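Local coordinates for bifunctional GH43-CE protein (Bacteroides eggerthii, PDB 6MLY) that probably acts on arabinoxylan, joining a family 43 glycoside hydrolase of likely xylosidase type to a carbohydrate esterase in one chain, at residues V550-S555 with I622-F627; A671-F676 with K727-H732. All coordinates share one frame; numbering follows the deposited sequence.

Contact 1: residues V550-S555 with I622-F627; sequences VLIYGS and IGITGF
Val550 pairs with Ile624 across two parallel strands in the central sheet of the C-terminal esterase region, an α/β-hydrolase fold. Val550 N donates to Gly623 O at 3.0 Å, from well above the carbonyl plane. Its own carbonyl O receives a weak, bent bond from Thr625 N. The Val550 and Ile624 side chains point the same way and lie side by side, with CB of Val550 3.8 Å from CG1 of Ile624. Val550 CG2 reaches Ile622 CG2 at 4.1 Å.

Leu551 points to the opposite face. Its CD2 meets Thr625 CG2 at 3.7 Å. Thr625 has OG1 anti to the backbone N (chi1 -180°), on the side away from Leu551, and this hydroxyl bonds to Val673 O of the next strand.

Ile552 N gives a nearly straight bond to Thr625 O (2.9 Å, 171° at the hydrogen), in the carbonyl plane. Ile552 CD1 touches Ile624 CD1 at 4.1 Å.

Tyr553 turns away, and its hydroxyl is held by Ala559 and His586. Gly554 N then lies 3.4 Å above the plane of the Phe627 ring, over its centre. Phe627 holds CG between its backbone N and carbonyl carbon, which brings the ring back across the strand end. An alanine here lacks the ring, which would probably leave Gly554 N without its cover and Phe570 and Trp675 without this packing partner.

Gly626 begins, and Phe627 continues, a probable nucleophile elbow (GxSxG), and a bound acetate lies about 3 Å from Gly554 at nearest atoms. The chemistry implies two parts: backbone bonds and aliphatic packing join the strands, then one aromatic face packs against the loop beside the likely esterase site.

Contact 2: residues A671-F676 with K727-H732; sequences AVVNWF and KFIVIH
Asn674 and Val730 sit at the middle of a parallel strand pair in the α/β-hydrolase sheet. Strand 671-675 and strand 727-732 run side by side in the same direction, with 10° between their axes.

Five backbone hydrogen bonds join them. Val672 N binds Lys727 O, and Ile729 N binds Val672 O. Asn674 N donates to Ile729 O at 2.9 Å, and Ile731 N donates to Asn674 O at 2.9 Å. Phe676 N closes the series on Ile731 O, where the first strand has already ended.

Aliphatic and aromatic packing fills both faces. On one, Phe728 has CG anti to its carbonyl carbon (chi1 -75°), and the CD2-CE2 side of its ring swings toward Val672. Val672 CB lies 3.4 Å from Phe728 CD2. On the other face Val673 CG2 lies 4.1 Å from Ile729 CB. Phe747 of helix 741-752 meets the Phe728 ring edge-to-face, and Phe784 of helix 775-789 packs on Val673 and Ile729.

Two CH-pi contacts mark the far end. Ile731 CD1 stands over the six-membered ring of Trp675, 3.8 Å from its centroid and offset toward the rim.

The second CH-pi contact involves His732. Its imidazole is gripped at both nitrogens: NE2 by Val739 O and ND1 by Ser744 OG. These two bonds fix its rotation. Phe676 also meets His768 edge-to-face and touches Ser628 and Asp736, which with His768 form a probable catalytic triad. Phe676 CB sits over the centre of the His732 ring, 3.3 Å from its centroid and 7° off the ring normal.

From the N terminus, strand 546-552 comes first, and contact 1 closes when strand 621-627 returns beside it, after an excursion that includes helices 563-577 and 596-610 and strand 579-584. Contact 2 opens later and closes when strand 727-733 reaches strand 671-675. The two loops follow in series and neither nest nor cross. Strands 621-627 and 671-675 are themselves neighbours, so the four segments belong to one sheet, with contact centres 10 Å apart. Probable backbone bonding of Ile624 N to Ala671 O and packing of Phe627 on Phe676 tie them. Both contacts end at the edge of the probable esterase site.

Contact 1: residues V550-S555 with I622-F627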
loop_
_atom_site.group_PDB
_atom_site.type_symbol
_atom_site.label_atom_id
_atom_site.label_comp_id
_atom_site.label_asym_id
_atom_site.label_seq_id
_atom_site.Cartn_x
_atom_site.Cartn_y
_atom_site.Cartn_z
ATOM N N VAL A 550 7.876 -15.842 -16.774
ATOM C CA VAL A 550 8.694 -15.497 -15.607
ATOM C C VAL A 550 9.828 -14.560 -16.044
ATOM O O VAL A 550 10.317 -14.663 -17.164
ATOM C CB VAL A 550 9.256 -16.776 -14.957
ATOM C CG1 VAL A 550 10.252 -16.478 -13.845
ATOM C CG2 VAL A 550 8.142 -17.679 -14.456
ATOM N N LEU A 551 10.245 -13.664 -15.142
ATOM C CA LEU A 551 11.367 -12.754 -15.374
ATOM C C LEU A 551 12.401 -12.929 -14.255
ATOM O O LEU A 551 12.076 -12.753 -13.072
ATOM C CB LEU A 551 10.870 -11.302 -15.391
ATOM C CG LEU A 551 9.590 -11.018 -16.176
ATOM C CD1 LEU A 551 9.206 -9.551 -16.042
ATOM C CD2 LEU A 551 9.751 -11.386 -17.644
ATOM N N ILE A 552 13.644 -13.245 -14.637
ATOM C CA ILE A 552 14.783 -13.206 -13.723
ATOM C C ILE A 552 15.687 -12.034 -14.129
ATOM O O ILE A 552 15.776 -11.677 -15.300
ATOM C CB ILE A 552 15.529 -14.553 -13.690
ATOM C CG1 ILE A 552 14.555 -15.726 -13.536
ATOM C CG2 ILE A 552 16.594 -14.555 -12.599
ATOM C CD1 ILE A 552 15.217 -17.073 -13.380
ATOM N N TYR A 553 16.343 -11.441 -13.129
ATOM C CA TYR A 553 17.113 -10.210 -13.269
ATOM C C TYR A 553 18.606 -10.537 -13.340
ATOM O O TYR A 553 19.084 -11.493 -12.713
ATOM C CB TYR A 553 16.857 -9.273 -12.086
ATOM C CG TYR A 553 16.998 -9.945 -10.744
ATOM C CD1 TYR A 553 18.233 -10.074 -10.127
ATOM C CD2 TYR A 553 15.898 -10.504 -10.116
ATOM C CE1 TYR A 553 18.370 -10.721 -8.910
ATOM C CE2 TYR A 553 16.020 -11.157 -8.902
ATOM C CZ TYR A 553 17.257 -11.266 -8.295
ATOM O OH TYR A 553 17.372 -11.910 -7.098
ATOM N N GLY A 554 19.323 -9.708 -14.106
ATOM C CA GLY A 554 20.773 -9.688 -14.135
ATOM C C GLY A 554 21.342 -9.033 -12.890
ATOM O O GLY A 554 20.985 -7.908 -12.559
ATOM N N SER A 555 22.223 -9.761 -12.195
ATOM C CA SER A 555 22.853 -9.268 -10.981
ATOM C C SER A 555 24.301 -9.763 -10.840
ATOM O O SER A 555 24.978 -9.378 -9.891
ATOM C CB SER A 555 22.031 -9.673 -9.789
ATOM O OG SER A 555 21.842 -11.083 -9.751
ATOM N N ILE A 622 4.267 -21.970 -19.286
ATOM C CA ILE A 622 5.118 -21.095 -18.472
ATOM C C ILE A 622 6.414 -20.798 -19.250
ATOM O O ILE A 622 7.317 -21.642 -19.327
ATOM C CB ILE A 622 5.409 -21.736 -17.100
ATOM C CG1 ILE A 622 4.120 -21.994 -16.309
ATOM C CG2 ILE A 622 6.398 -20.887 -16.312
ATOM C CD1 ILE A 622 4.329 -22.657 -14.964
ATOM N N GLY A 623 6.501 -19.596 -19.834
ATOM C CA GLY A 623 7.754 -19.090 -20.409
ATOM C C GLY A 623 8.692 -18.593 -19.320
ATOM O O GLY A 623 8.301 -18.516 -18.161
ATOM N N ILE A 624 9.932 -18.258 -19.688
ATOM C CA ILE A 624 10.913 -17.730 -18.738
ATOM C C ILE A 624 12.024 -17.019 -19.516
ATOM O O ILE A 624 12.405 -17.457 -20.596
ATOM C CB ILE A 624 11.474 -18.846 -17.831
ATOM C CG1 ILE A 624 12.325 -18.282 -16.690
ATOM C CG2 ILE A 624 12.245 -19.877 -18.645
ATOM C CD1 ILE A 624 12.570 -19.262 -15.565
ATOM N N THR A 625 12.538 -15.931 -18.937
ATOM C CA THR A 625 13.529 -15.086 -19.585
ATOM C C THR A 625 14.307 -14.300 -18.523
ATOM O O THR A 625 13.944 -14.298 -17.355
ATOM C CB THR A 625 12.852 -14.181 -20.622
ATOM O OG1 THR A 625 13.845 -13.368 -21.248
ATOM C CG2 THR A 625 11.777 -13.303 -20.019
ATOM N N GLY A 626 15.391 -13.648 -18.950
ATOM C CA GLY A 626 16.218 -12.826 -18.067
ATOM C C GLY A 626 17.468 -12.330 -18.771
ATOM O O GLY A 626 17.843 -12.866 -19.805
ATOM N N PHE A 627 18.096 -11.290 -18.209
ATOM C CA PHE A 627 19.314 -10.700 -18.776
ATOM C C PHE A 627 20.516 -11.115 -17.918
ATOM O O PHE A 627 20.405 -11.218 -16.701
ATOM C CB PHE A 627 19.175 -9.182 -18.965
ATOM C CG PHE A 627 18.754 -8.359 -17.770
ATOM C CD1 PHE A 627 17.420 -8.269 -17.395
ATOM C CD2 PHE A 627 19.683 -7.609 -17.062
ATOM C CE1 PHE A 627 17.033 -7.489 -16.312
ATOM C CE2 PHE A 627 19.296 -6.829 -15.982
ATOM C CZ PHE A 627 17.970 -6.768 -15.607
#

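Contact 2: residues A671-F676 with K727-H732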
loop_
_atom_site.group_PDB
_atom_site.type_symbol
_atom_site.label_atom_id
_atom_site.label_comp_id
_atom_site.label_asym_id
_atom_site.label_seq_id
_atom_site.Cartn_x
_atom_site.Cartn_y
_atom_site.Cartn_z
ATOM N N ALA A 671 9.342 -22.552 -22.716
ATOM C CA ALA A 671 9.975 -21.643 -23.662
ATOM C C ALA A 671 10.971 -20.743 -22.924
ATOM O O ALA A 671 10.666 -20.246 -21.845
ATOM C CB ALA A 671 8.920 -20.827 -24.365
ATOM N N VAL A 672 12.151 -20.538 -23.524
ATOM C CA VAL A 672 13.211 -19.730 -22.924
ATOM C C VAL A 672 13.644 -18.654 -23.923
ATOM O O VAL A 672 13.728 -18.910 -25.120
ATOM C CB VAL A 672 14.408 -20.596 -22.486
ATOM C CG1 VAL A 672 15.549 -19.753 -21.937
ATOM C CG2 VAL A 672 14.004 -21.655 -21.475
ATOM N N VAL A 673 13.905 -17.449 -23.407
ATOM C CA VAL A 673 14.626 -16.410 -24.128
ATOM C C VAL A 673 15.765 -15.946 -23.219
ATOM O O VAL A 673 15.518 -15.550 -22.083
ATOM C CB VAL A 673 13.716 -15.238 -24.538
ATOM C CG1 VAL A 673 14.494 -14.134 -25.238
ATOM C CG2 VAL A 673 12.559 -15.705 -25.407
ATOM N N ASN A 674 16.998 -16.016 -23.736
ATOM C CA ASN A 674 18.200 -15.754 -22.966
ATOM C C ASN A 674 18.856 -14.483 -23.508
ATOM O O ASN A 674 19.360 -14.475 -24.612
ATOM C CB ASN A 674 19.138 -16.960 -22.989
ATOM C CG ASN A 674 20.534 -16.653 -22.493
ATOM O OD1 ASN A 674 20.746 -15.677 -21.779
ATOM N ND2 ASN A 674 21.496 -17.478 -22.881
ATOM N N TRP A 675 18.830 -13.414 -22.710
ATOM C CA TRP A 675 19.425 -12.145 -23.084
ATOM C C TRP A 675 20.871 -12.095 -22.583
ATOM O O TRP A 675 21.117 -11.809 -21.407
ATOM C CB TRP A 675 18.605 -10.973 -22.535
ATOM C CG TRP A 675 17.184 -10.927 -23.002
ATOM C CD1 TRP A 675 16.124 -11.605 -22.472
ATOM C CD2 TRP A 675 16.652 -10.126 -24.073
ATOM N NE1 TRP A 675 14.975 -11.290 -23.147
ATOM C CE2 TRP A 675 15.268 -10.388 -24.136
ATOM C CE3 TRP A 675 17.206 -9.215 -24.979
ATOM C CZ2 TRP A 675 14.436 -9.775 -25.073
ATOM C CZ3 TRP A 675 16.383 -8.609 -25.902
ATOM C CH2 TRP A 675 15.017 -8.889 -25.950
ATOM N N PHE A 676 21.808 -12.381 -23.498
ATOM C CA PHE A 676 23.253 -12.243 -23.298
ATOM C C PHE A 676 23.664 -12.798 -21.928
ATOM O O PHE A 676 24.372 -12.141 -21.164
ATOM C CB PHE A 676 23.689 -10.786 -23.500
ATOM C CG PHE A 676 22.821 -9.748 -22.835
ATOM C CD1 PHE A 676 21.730 -9.208 -23.497
ATOM C CD2 PHE A 676 23.099 -9.305 -21.553
ATOM C CE1 PHE A 676 20.935 -8.249 -22.890
ATOM C CE2 PHE A 676 22.300 -8.348 -20.945
ATOM C CZ PHE A 676 21.219 -7.821 -21.615
ATOM N N LYS A 727 12.085 -25.008 -26.857
ATOM C CA LYS A 727 12.640 -24.095 -27.851
ATOM C C LYS A 727 13.259 -22.885 -27.142
ATOM O O LYS A 727 12.708 -22.392 -26.160
ATOM C CB LYS A 727 11.546 -23.638 -28.822
ATOM C CG LYS A 727 11.616 -24.245 -30.215
ATOM C CD LYS A 727 11.362 -25.733 -30.269
ATOM C CE LYS A 727 11.961 -26.374 -31.506
ATOM N NZ LYS A 727 11.471 -25.752 -32.763
ATOM N N PHE A 728 14.393 -22.405 -27.663
ATOM C CA PHE A 728 15.123 -21.273 -27.094
ATOM C C PHE A 728 15.182 -20.117 -28.097
ATOM O O PHE A 728 15.077 -20.324 -29.291
ATOM C CB PHE A 728 16.543 -21.689 -26.710
ATOM C CG PHE A 728 16.621 -22.517 -25.454
ATOM C CD1 PHE A 728 16.302 -23.863 -25.475
ATOM C CD2 PHE A 728 16.999 -21.943 -24.249
ATOM C CE1 PHE A 728 16.367 -24.622 -24.316
ATOM C CE2 PHE A 728 17.052 -22.700 -23.089
ATOM C CZ PHE A 728 16.735 -24.037 -23.125
ATOM N N ILE A 729 15.356 -18.900 -27.581
ATOM C CA ILE A 729 15.810 -17.766 -28.373
ATOM C C ILE A 729 16.927 -17.077 -27.587
ATOM O O ILE A 729 16.672 -16.522 -26.530
ATOM C CB ILE A 729 14.658 -16.796 -28.701
ATOM C CG1 ILE A 729 13.704 -17.395 -29.739
ATOM C CG2 ILE A 729 15.196 -15.441 -29.145
ATOM C CD1 ILE A 729 12.789 -16.388 -30.403
ATOM N N VAL A 730 18.154 -17.133 -28.110
ATOM C CA VAL A 730 19.296 -16.490 -27.485
ATOM C C VAL A 730 19.545 -15.166 -28.210
ATOM O O VAL A 730 19.484 -15.123 -29.434
ATOM C CB VAL A 730 20.542 -17.392 -27.514
ATOM C CG1 VAL A 730 21.727 -16.725 -26.833
ATOM C CG2 VAL A 730 20.263 -18.752 -26.892
ATOM N N ILE A 731 19.814 -14.107 -27.434
ATOM C CA ILE A 731 20.029 -12.745 -27.952
ATOM C C ILE A 731 21.261 -12.139 -27.266
ATOM O O ILE A 731 21.420 -12.270 -26.052
ATOM C CB ILE A 731 18.777 -11.870 -27.737
ATOM C CG1 ILE A 731 17.503 -12.554 -28.245
ATOM C CG2 ILE A 731 18.975 -10.495 -28.362
ATOM C CD1 ILE A 731 16.242 -11.729 -28.074
ATOM N N HIS A 732 22.110 -11.457 -28.046
ATOM C CA HIS A 732 23.394 -10.957 -27.554
ATOM C C HIS A 732 23.968 -9.894 -28.495
ATOM O O HIS A 732 24.017 -10.088 -29.709
ATOM C CB HIS A 732 24.405 -12.101 -27.389
ATOM C CG HIS A 732 25.417 -11.846 -26.325
ATOM N ND1 HIS A 732 25.684 -12.760 -25.329
ATOM C CD2 HIS A 732 26.202 -10.777 -26.076
ATOM C CE1 HIS A 732 26.599 -12.271 -24.519
ATOM N NE2 HIS A 732 26.931 -11.054 -24.954
#